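Long-range contact in adenosine deaminase 1 (Arthrobacter aurescens, PDB 3RYS), which probably catalyses the zinc-dependent hydrolytic deamination of adenine to hypoxanthine, a step of purine salvage and nitrogen catabolism: residues V15-Q27 / C276-V289. Sequence-based numbering, arbitrary orientation.
Sequences VAELHLHIEGTLQ and CVNSDDPAYFGGYV. With ZN (zinc ion), chain C; ADE (adenine), chain D.
His-19, His-21 and Asp-280 meet at the zinc ion. Both histidines bind it through NE2, Asp-280 through OD2 (2.3 Å from the zinc). Asp-280 lies alongside each histidine, its carboxylate turned 76° from the His-19 ring and 57° from the His-21 ring. The His-19 ring is swung away from its own backbone N (chi1 -174°), which carries NE2 to the zinc. Its ND1 is held by Thr-245. His-199 completes the protein ligands, and Ser-250 bonds Asp-280 OD1. The same OD1 lies close to adenine N6, which itself binds the zinc. Adenine N7 lies over one face of His-21, near the rim. The Asp-281 carboxylate is nearly parallel to that ring, and its OD2 is 2.8 Å from adenine N7. The backbones are pinned by His-21 N to Asp-280 O (2.8 Å, nearly straight) and Ala-283 N to Gly-24 O.

Farther from the zinc, Glu-17 extends to Ser-279. Its OE2 accepts Ser-279 N at 2.8 Å. OE1 takes a water shared with Ser-279 OG and Val-289 N, and a bond from Tyr-86. An alanine here is likely to leave Ser-279 N without its acceptor and the turn before Asp-280 freer to shift. The contact joins the C-terminal ends of strands 15-17 and 275-277, the first and last of the TIM barrel, where the active site lies. Zinc and adenine thus share the Asp-280 carboxylate, consistent with metal-assisted deamination.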
loop_
_atom_site.group_PDB
_atom_site.type_symbol
_atom_site.label_atom_id
_atom_site.label_comp_id
_atom_site.label_asym_id
_atom_site.label_seq_id
_atom_site.Cartn_x
_atom_site.Cartn_y
_atom_site.Cartn_z
ATOM N N VAL A 15 2.056 1.518 14.447
ATOM C CA VAL A 15 2.056 0.472 13.428
ATOM C C VAL A 15 3.097 0.722 12.356
ATOM O O VAL A 15 3.742 1.774 12.327
ATOM C CB VAL A 15 0.693 0.370 12.702
ATOM C CG1 VAL A 15 -0.443 0.163 13.697
ATOM C CG2 VAL A 15 0.457 1.612 11.848
ATOM N N ALA A 16 3.247 -0.259 11.474
ATOM C CA ALA A 16 3.951 -0.052 10.218
ATOM C C ALA A 16 2.958 -0.212 9.068
ATOM O O ALA A 16 2.205 -1.179 9.031
ATOM C CB ALA A 16 5.091 -1.034 10.080
ATOM N N GLU A 17 2.936 0.740 8.143
ATOM C CA GLU A 17 2.117 0.581 6.945
ATOM C C GLU A 17 2.946 -0.031 5.810
ATOM O O GLU A 17 3.917 0.564 5.340
ATOM C CB GLU A 17 1.474 1.907 6.521
ATOM C CG GLU A 17 0.351 1.741 5.501
ATOM C CD GLU A 17 -0.575 2.952 5.420
ATOM O OE1 GLU A 17 -0.135 4.071 5.753
ATOM O OE2 GLU A 17 -1.747 2.778 5.022
ATOM N N LEU A 18 2.558 -1.233 5.392
ATOM C CA LEU A 18 3.313 -1.992 4.405
ATOM C C LEU A 18 2.651 -1.971 3.030
ATOM O O LEU A 18 3.272 -2.316 2.023
ATOM C CB LEU A 18 3.473 -3.441 4.869
ATOM C CG LEU A 18 4.093 -3.666 6.247
ATOM C CD1 LEU A 18 4.204 -5.158 6.537
ATOM C CD2 LEU A 18 5.450 -2.991 6.343
ATOM N N HIS A 19 1.383 -1.578 2.999
ATOM C CA HIS A 19 0.608 -1.553 1.765
ATOM C C HIS A 19 0.041 -0.151 1.553
ATOM O O HIS A 19 -0.988 0.209 2.133
ATOM C CB HIS A 19 -0.524 -2.581 1.837
ATOM C CG HIS A 19 -1.290 -2.739 0.560
ATOM N ND1 HIS A 19 -1.888 -3.927 0.194
ATOM C CD2 HIS A 19 -1.554 -1.863 -0.437
ATOM C CE1 HIS A 19 -2.494 -3.773 -0.970
ATOM N NE2 HIS A 19 -2.302 -2.530 -1.375
ATOM N N LEU A 20 0.719 0.640 0.730
ATOM C CA LEU A 20 0.309 2.018 0.495
ATOM C C LEU A 20 0.896 2.600 -0.780
ATOM O O LEU A 20 2.113 2.609 -0.967
ATOM C CB LEU A 20 0.698 2.904 1.673
ATOM C CG LEU A 20 0.417 4.376 1.379
ATOM C CD1 LEU A 20 -0.403 4.983 2.497
ATOM C CD2 LEU A 20 1.700 5.170 1.115
ATOM N N HIS A 21 0.019 3.099 -1.644
ATOM C CA HIS A 21 0.430 3.720 -2.893
ATOM C C HIS A 21 0.525 5.230 -2.726
ATOM O O HIS A 21 -0.446 5.883 -2.351
ATOM C CB HIS A 21 -0.568 3.378 -3.990
ATOM C CG HIS A 21 -0.821 1.913 -4.131
ATOM N ND1 HIS A 21 -0.200 1.140 -5.087
ATOM C CD2 HIS A 21 -1.623 1.076 -3.432
ATOM C CE1 HIS A 21 -0.612 -0.110 -4.975
ATOM N NE2 HIS A 21 -1.473 -0.175 -3.978
ATOM N N ILE A 22 1.699 5.784 -2.998
ATOM C CA ILE A 22 1.911 7.206 -2.779
ATOM C C ILE A 22 0.963 8.057 -3.625
ATOM O O ILE A 22 0.511 9.114 -3.186
ATOM C CB ILE A 22 3.385 7.612 -2.999
ATOM C CG1 ILE A 22 3.700 8.891 -2.223
ATOM C CG2 ILE A 22 3.700 7.754 -4.480
ATOM C CD1 ILE A 22 3.400 8.788 -0.742
ATOM N N GLU A 23 0.644 7.577 -4.826
ATOM C CA GLU A 23 -0.280 8.269 -5.721
ATOM C C GLU A 23 -1.717 8.222 -5.202
ATOM O O GLU A 23 -2.550 9.046 -5.589
ATOM C CB GLU A 23 -0.229 7.662 -7.125
ATOM C CG GLU A 23 1.137 7.709 -7.803
ATOM C CD GLU A 23 2.014 6.509 -7.472
ATOM O OE1 GLU A 23 1.855 5.920 -6.384
ATOM O OE2 GLU A 23 2.871 6.153 -8.305
ATOM N N GLY A 24 -2.003 7.248 -4.341
ATOM C CA GLY A 24 -3.324 7.095 -3.757
ATOM C C GLY A 24 -3.462 7.961 -2.523
ATOM O O GLY A 24 -4.491 7.971 -1.845
ATOM N N THR A 25 -2.396 8.701 -2.254
ATOM C CA THR A 25 -2.297 9.622 -1.138
ATOM C C THR A 25 -2.721 11.042 -1.536
ATOM O O THR A 25 -2.880 11.930 -0.689
ATOM C CB THR A 25 -0.853 9.618 -0.641
ATOM O OG1 THR A 25 -0.765 8.791 0.523
ATOM C CG2 THR A 25 -0.368 11.013 -0.321
ATOM N N LEU A 26 -2.928 11.227 -2.836
ATOM C CA LEU A 26 -3.213 12.530 -3.424
ATOM C C LEU A 26 -4.613 13.044 -3.090
ATOM O O LEU A 26 -5.608 12.587 -3.648
ATOM C CB LEU A 26 -3.042 12.456 -4.939
ATOM C CG LEU A 26 -2.617 13.737 -5.648
ATOM C CD1 LEU A 26 -1.477 14.389 -4.891
ATOM C CD2 LEU A 26 -2.210 13.419 -7.080
ATOM N N GLN A 27 -4.674 14.009 -2.183
ATOM C CA GLN A 27 -5.933 14.584 -1.737
ATOM C C GLN A 27 -6.421 15.648 -2.733
ATOM O O GLN A 27 -5.611 16.350 -3.339
ATOM C CB GLN A 27 -5.738 15.189 -0.342
ATOM C CG GLN A 27 -6.971 15.150 0.530
ATOM C CD GLN A 27 -7.398 13.739 0.880
ATOM O OE1 GLN A 27 -6.630 12.969 1.464
ATOM N NE2 GLN A 27 -8.638 13.396 0.536
ATOM N N CYS A 276 -2.224 -7.825 8.521
ATOM C CA CYS A 276 -2.078 -6.493 9.089
ATOM C C CYS A 276 -2.992 -5.510 8.363
ATOM O O CYS A 276 -3.516 -5.813 7.290
ATOM C CB CYS A 276 -0.621 -6.026 9.036
ATOM S SG CYS A 276 0.060 -5.815 7.372
ATOM N N VAL A 277 -3.176 -4.337 8.960
ATOM C CA VAL A 277 -4.121 -3.339 8.471
ATOM C C VAL A 277 -3.411 -2.216 7.720
ATOM O O VAL A 277 -2.429 -1.656 8.209
ATOM C CB VAL A 277 -4.933 -2.745 9.640
ATOM C CG1 VAL A 277 -5.873 -1.661 9.152
ATOM C CG2 VAL A 277 -5.706 -3.844 10.351
ATOM N N ASN A 278 -3.918 -1.893 6.534
ATOM C CA ASN A 278 -3.317 -0.879 5.672
ATOM C C ASN A 278 -4.388 -0.001 5.023
ATOM O O ASN A 278 -5.536 -0.423 4.874
ATOM C CB ASN A 278 -2.462 -1.542 4.590
ATOM C CG ASN A 278 -1.431 -2.502 5.164
ATOM O OD1 ASN A 278 -1.749 -3.636 5.533
ATOM N ND2 ASN A 278 -0.185 -2.051 5.229
ATOM N N SER A 279 -4.022 1.218 4.635
ATOM C CA SER A 279 -5.006 2.134 4.055
ATOM C C SER A 279 -4.982 2.121 2.524
ATOM O O SER A 279 -5.921 2.598 1.879
ATOM C CB SER A 279 -4.847 3.557 4.610
ATOM O OG SER A 279 -3.616 4.140 4.227
ATOM N N ASP A 280 -3.904 1.576 1.959
ATOM C CA ASP A 280 -3.806 1.317 0.521
ATOM C C ASP A 280 -3.756 2.593 -0.328
ATOM O O ASP A 280 -2.684 3.013 -0.761
ATOM C CB ASP A 280 -4.952 0.401 0.063
ATOM C CG ASP A 280 -4.750 -0.132 -1.343
ATOM O OD1 ASP A 280 -5.735 -0.590 -1.955
ATOM O OD2 ASP A 280 -3.604 -0.090 -1.836
ATOM N N ASP A 281 -4.920 3.189 -0.569
ATOM C CA ASP A 281 -5.024 4.455 -1.294
ATOM C C ASP A 281 -5.869 5.434 -0.462
ATOM O O ASP A 281 -7.059 5.625 -0.725
ATOM C CB ASP A 281 -5.649 4.227 -2.675
ATOM C CG ASP A 281 -4.888 3.191 -3.509
ATOM O OD1 ASP A 281 -3.895 3.579 -4.156
ATOM O OD2 ASP A 281 -5.287 2.001 -3.543
ATOM N N PRO A 282 -5.245 6.060 0.548
ATOM C CA PRO A 282 -5.890 6.825 1.626
ATOM C C PRO A 282 -6.776 7.987 1.172
ATOM O O PRO A 282 -7.787 8.260 1.815
ATOM C CB PRO A 282 -4.705 7.384 2.420
ATOM C CG PRO A 282 -3.548 6.557 2.040
ATOM C CD PRO A 282 -3.778 6.121 0.640
ATOM N N ALA A 283 -6.393 8.675 0.103
ATOM C CA ALA A 283 -7.140 9.852 -0.328
ATOM C C ALA A 283 -8.335 9.478 -1.206
ATOM O O ALA A 283 -9.128 10.337 -1.585
ATOM C CB ALA A 283 -6.227 10.841 -1.042
ATOM N N TYR A 284 -8.465 8.191 -1.513
ATOM C CA TYR A 284 -9.552 7.710 -2.359
ATOM C C TYR A 284 -10.602 6.897 -1.594
ATOM O O TYR A 284 -11.752 6.785 -2.030
ATOM C CB TYR A 284 -8.995 6.868 -3.512
ATOM C CG TYR A 284 -8.284 7.676 -4.565
ATOM C CD1 TYR A 284 -6.969 8.085 -4.382
ATOM C CD2 TYR A 284 -8.925 8.032 -5.743
ATOM C CE1 TYR A 284 -6.311 8.829 -5.343
ATOM C CE2 TYR A 284 -8.277 8.774 -6.709
ATOM C CZ TYR A 284 -6.970 9.171 -6.505
ATOM O OH TYR A 284 -6.319 9.908 -7.467
ATOM N N PHE A 285 -10.203 6.324 -0.463
ATOM C CA PHE A 285 -11.083 5.428 0.274
ATOM C C PHE A 285 -11.502 6.036 1.611
ATOM O O PHE A 285 -12.033 5.346 2.484
ATOM C CB PHE A 285 -10.425 4.054 0.459
ATOM C CG PHE A 285 -9.944 3.436 -0.826
ATOM C CD1 PHE A 285 -10.721 3.496 -1.975
ATOM C CD2 PHE A 285 -8.721 2.786 -0.885
ATOM C CE1 PHE A 285 -10.283 2.924 -3.163
ATOM C CE2 PHE A 285 -8.275 2.210 -2.071
ATOM C CZ PHE A 285 -9.057 2.282 -3.212
ATOM N N GLY A 286 -11.254 7.336 1.754
ATOM C CA GLY A 286 -11.741 8.110 2.884
ATOM C C GLY A 286 -11.142 7.788 4.240
ATOM O O GLY A 286 -11.860 7.749 5.240
ATOM N N GLY A 287 -9.834 7.566 4.291
ATOM C CA GLY A 287 -9.195 7.255 5.554
ATOM C C GLY A 287 -7.805 6.653 5.476
ATOM O O GLY A 287 -7.472 5.905 4.551
ATOM N N TYR A 288 -6.994 6.984 6.472
ATOM C CA TYR A 288 -5.644 6.452 6.585
ATOM C C TYR A 288 -5.651 5.211 7.481
ATOM O O TYR A 288 -6.718 4.713 7.838
ATOM C CB TYR A 288 -4.700 7.543 7.095
ATOM C CG TYR A 288 -4.545 8.667 6.089
ATOM C CD1 TYR A 288 -5.554 9.611 5.904
ATOM C CD2 TYR A 288 -3.404 8.766 5.303
ATOM C CE1 TYR A 288 -5.423 10.624 4.974
ATOM C CE2 TYR A 288 -3.262 9.777 4.370
ATOM C CZ TYR A 288 -4.271 10.702 4.205
ATOM O OH TYR A 288 -4.118 11.702 3.271
ATOM N N VAL A 289 -4.480 4.696 7.831
ATOM C CA VAL A 289 -4.437 3.466 8.615
ATOM C C VAL A 289 -5.226 3.612 9.918
ATOM O O VAL A 289 -6.028 2.743 10.263
ATOM C CB VAL A 289 -2.994 2.998 8.901
ATOM C CG1 VAL A 289 -2.291 3.964 9.844
ATOM C CG2 VAL A 289 -3.002 1.592 9.483
HETATM ZN ZN ZN C . -3.123 -1.720 -3.374
HETATM N N9 ADE D . -3.204 0.387 -7.748
HETATM C C8 ADE D . -3.289 1.215 -6.660
HETATM N N7 ADE D . -3.929 0.695 -5.634
HETATM C C5 ADE D . -4.292 -0.566 -6.087
HETATM C C6 ADE D . -5.000 -1.625 -5.478
HETATM N N6 ADE D . -5.481 -1.559 -4.231
HETATM N N1 ADE D . -5.192 -2.750 -6.203
HETATM C C2 ADE D . -4.707 -2.805 -7.452
HETATM N N3 ADE D . -4.027 -1.879 -8.133
HETATM C C4 ADE D . -3.854 -0.773 -7.387
HETATM O O HOH W 1 -2.283 5.691 6.701
HETATM O O HOH W 2 -1.733 12.706 2.130
#